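Collagen adhesin (Enterococcus faecalis, PDB 2OKM) probably binds collagen, as the collagen-binding subdomain of a cell-wall-anchored surface adhesin. Local coordinates at residues 70-75 with 88-93. Numbering follows the deposited sequence.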
loop_
_atom_site.group_PDB
_atom_site.type_symbol
_atom_site.label_atom_id
_atom_site.label_comp_id
_atom_site.label_asym_id
_atom_site.label_seq_id
_atom_site.Cartn_x
_atom_site.Cartn_y
_atom_site.Cartn_z
ATOM N N ALA A 70 -11.984 5.883 4.979
ATOM C CA ALA A 70 -13.360 6.274 4.690
ATOM C C ALA A 70 -13.380 7.456 3.721
ATOM O O ALA A 70 -14.171 7.481 2.780
ATOM C CB ALA A 70 -14.090 6.637 5.984
ATOM N N GLU A 71 -12.499 8.428 3.951
ATOM C CA GLU A 71 -12.418 9.606 3.090
ATOM C C GLU A 71 -11.893 9.230 1.703
ATOM O O GLU A 71 -12.350 9.761 0.690
ATOM C CB GLU A 71 -11.526 10.667 3.751
ATOM C CG GLU A 71 -12.189 11.332 4.963
ATOM C CD GLU A 71 -11.221 12.087 5.865
ATOM O OE1 GLU A 71 -11.700 12.791 6.781
ATOM O OE2 GLU A 71 -9.990 11.976 5.678
ATOM N N PHE A 72 -10.939 8.305 1.670
ATOM C CA PHE A 72 -10.345 7.815 0.428
ATOM C C PHE A 72 -11.458 7.261 -0.465
ATOM O O PHE A 72 -11.513 7.528 -1.666
ATOM C CB PHE A 72 -9.330 6.711 0.769
ATOM C CG PHE A 72 -8.734 6.015 -0.428
ATOM C CD1 PHE A 72 -7.729 6.617 -1.183
ATOM C CD2 PHE A 72 -9.153 4.733 -0.776
ATOM C CE1 PHE A 72 -7.150 5.944 -2.264
ATOM C CE2 PHE A 72 -8.582 4.054 -1.854
ATOM C CZ PHE A 72 -7.580 4.658 -2.599
ATOM N N GLU A 73 -12.353 6.489 0.137
ATOM C CA GLU A 73 -13.453 5.901 -0.608
ATOM C C GLU A 73 -14.563 6.904 -0.915
ATOM O O GLU A 73 -15.086 6.936 -2.027
ATOM C CB GLU A 73 -14.013 4.706 0.165
ATOM C CG GLU A 73 -13.029 3.552 0.243
ATOM C CD GLU A 73 -13.569 2.366 1.010
ATOM O OE1 GLU A 73 -13.074 1.243 0.781
ATOM O OE2 GLU A 73 -14.478 2.554 1.846
ATOM N N GLN A 74 -14.911 7.727 0.067
ATOM C CA GLN A 74 -15.968 8.718 -0.110
ATOM C C GLN A 74 -15.625 9.722 -1.208
ATOM O O GLN A 74 -16.506 10.174 -1.944
ATOM C CB GLN A 74 -16.216 9.454 1.214
ATOM C CG GLN A 74 -17.467 10.334 1.247
ATOM C CD GLN A 74 -17.346 11.577 0.391
ATOM O OE1 GLN A 74 -16.403 12.356 0.537
ATOM N NE2 GLN A 74 -18.307 11.776 -0.505
ATOM N N GLN A 75 -14.343 10.055 -1.332
ATOM C CA GLN A 75 -13.902 11.020 -2.334
ATOM C C GLN A 75 -13.633 10.451 -3.724
ATOM O O GLN A 75 -13.156 11.162 -4.608
ATOM C CB GLN A 75 -12.675 11.775 -1.816
ATOM C CG GLN A 75 -13.019 12.735 -0.685
ATOM C CD GLN A 75 -11.809 13.440 -0.113
ATOM O OE1 GLN A 75 -10.941 13.905 -0.851
ATOM N NE2 GLN A 75 -11.753 13.540 1.212
ATOM N N PHE A 88 -5.938 -8.169 2.020
ATOM C CA PHE A 88 -6.811 -7.129 1.498
ATOM C C PHE A 88 -6.488 -6.812 0.053
ATOM O O PHE A 88 -5.365 -7.012 -0.401
ATOM C CB PHE A 88 -6.705 -5.851 2.348
ATOM C CG PHE A 88 -5.348 -5.189 2.310
ATOM C CD1 PHE A 88 -5.036 -4.257 1.322
ATOM C CD2 PHE A 88 -4.386 -5.490 3.273
ATOM C CE1 PHE A 88 -3.784 -3.637 1.291
ATOM C CE2 PHE A 88 -3.130 -4.876 3.251
ATOM C CZ PHE A 88 -2.831 -3.945 2.258
ATOM N N ASN A 89 -7.498 -6.358 -0.679
ATOM C CA ASN A 89 -7.305 -5.957 -2.060
ATOM C C ASN A 89 -7.576 -4.462 -2.058
ATOM O O ASN A 89 -8.600 -4.010 -1.544
ATOM C CB ASN A 89 -8.285 -6.670 -2.997
ATOM C CG ASN A 89 -8.054 -8.165 -3.051
ATOM O OD1 ASN A 89 -6.921 -8.632 -2.948
ATOM N ND2 ASN A 89 -9.129 -8.925 -3.235
ATOM N N LEU A 90 -6.650 -3.693 -2.614
ATOM C CA LEU A 90 -6.800 -2.248 -2.657
ATOM C C LEU A 90 -6.720 -1.751 -4.093
ATOM O O LEU A 90 -5.762 -2.042 -4.809
ATOM C CB LEU A 90 -5.710 -1.589 -1.807
ATOM C CG LEU A 90 -5.653 -0.058 -1.754
ATOM C CD1 LEU A 90 -6.970 0.503 -1.249
ATOM C CD2 LEU A 90 -4.507 0.365 -0.841
ATOM N N ARG A 91 -7.739 -1.005 -4.509
ATOM C CA ARG A 91 -7.793 -0.466 -5.861
ATOM C C ARG A 91 -7.825 1.057 -5.862
ATOM O O ARG A 91 -8.485 1.672 -5.027
ATOM C CB ARG A 91 -9.038 -0.996 -6.568
ATOM C CG ARG A 91 -9.309 -0.361 -7.910
ATOM C CD ARG A 91 -10.523 -1.008 -8.557
ATOM N NE ARG A 91 -10.409 -2.460 -8.705
ATOM C CZ ARG A 91 -10.153 -3.076 -9.854
ATOM N NH1 ARG A 91 -9.977 -2.361 -10.950
ATOM N NH2 ARG A 91 -10.109 -4.406 -9.924
ATOM N N PHE A 92 -7.083 1.651 -6.793
ATOM C CA PHE A 92 -7.032 3.101 -6.969
ATOM C C PHE A 92 -7.657 3.341 -8.335
ATOM O O PHE A 92 -7.175 2.811 -9.343
ATOM C CB PHE A 92 -5.586 3.604 -6.996
ATOM C CG PHE A 92 -4.820 3.334 -5.734
ATOM C CD1 PHE A 92 -4.717 4.305 -4.746
ATOM C CD2 PHE A 92 -4.207 2.101 -5.535
ATOM C CE1 PHE A 92 -4.010 4.056 -3.574
ATOM C CE2 PHE A 92 -3.497 1.841 -4.367
ATOM C CZ PHE A 92 -3.399 2.818 -3.385
ATOM N N TYR A 93 -8.732 4.123 -8.378
ATOM C CA TYR A 93 -9.392 4.393 -9.649
ATOM C C TYR A 93 -8.525 5.255 -10.563
ATOM O O TYR A 93 -7.831 6.166 -10.116
ATOM C CB TYR A 93 -10.750 5.062 -9.417
ATOM C CG TYR A 93 -11.702 4.246 -8.563
ATOM C CD1 TYR A 93 -11.787 2.861 -8.705
ATOM C CD2 TYR A 93 -12.536 4.864 -7.631
ATOM C CE1 TYR A 93 -12.680 2.109 -7.938
ATOM C CE2 TYR A 93 -13.435 4.119 -6.860
ATOM C CZ TYR A 93 -13.499 2.747 -7.020
ATOM O OH TYR A 93 -14.375 2.005 -6.257
#
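Phe72 of the helical turn 70-74 reaches across to strand 88-92 and lays the far end of its ring against Phe92 and Leu90. With CG anti to the backbone N (chi1 174°), the side chain is carried toward the strand, whose axis comes within 11.0 Å of that of the helix. Its CZ comes to 3.6 Å from Phe92 CD1, and Phe72 CE1 lies almost as near to the same CD1-CE1 bond of Phe92. The two rings are strongly inclined, their planes at 80° and their centroids 5.5 Å apart, an oblique pairing in which Phe92 CD1 sits at the edge of the Phe72 ring, near its plane. On the other flank of CZ, Phe72 CE2 meets the methyl CD1 of Leu90 at 3.9 Å. The backbone O of Arg91, the residue between them in sequence, lies at the edge of the Phe72 ring, 4.0 Å from Phe72 CZ. No hydrogen bond links the segments: the contact is essentially apolar and buried, while the guanidinium of Arg91 leads away to a salt bridge with Asp36. Beyond the pair, Phe72 stacks on Phe56 and Phe92 meets Phe102, on the paired strands 55-59 and 101-110 of the other sheet. Phe72 thus inserts from helix 69-74, which links strand 64-68 of one antiparallel sheet to strand 78-82 of the other, into the hydrophobic core between them, as expected of the beta-sandwich of a collagen-binding adhesin domain.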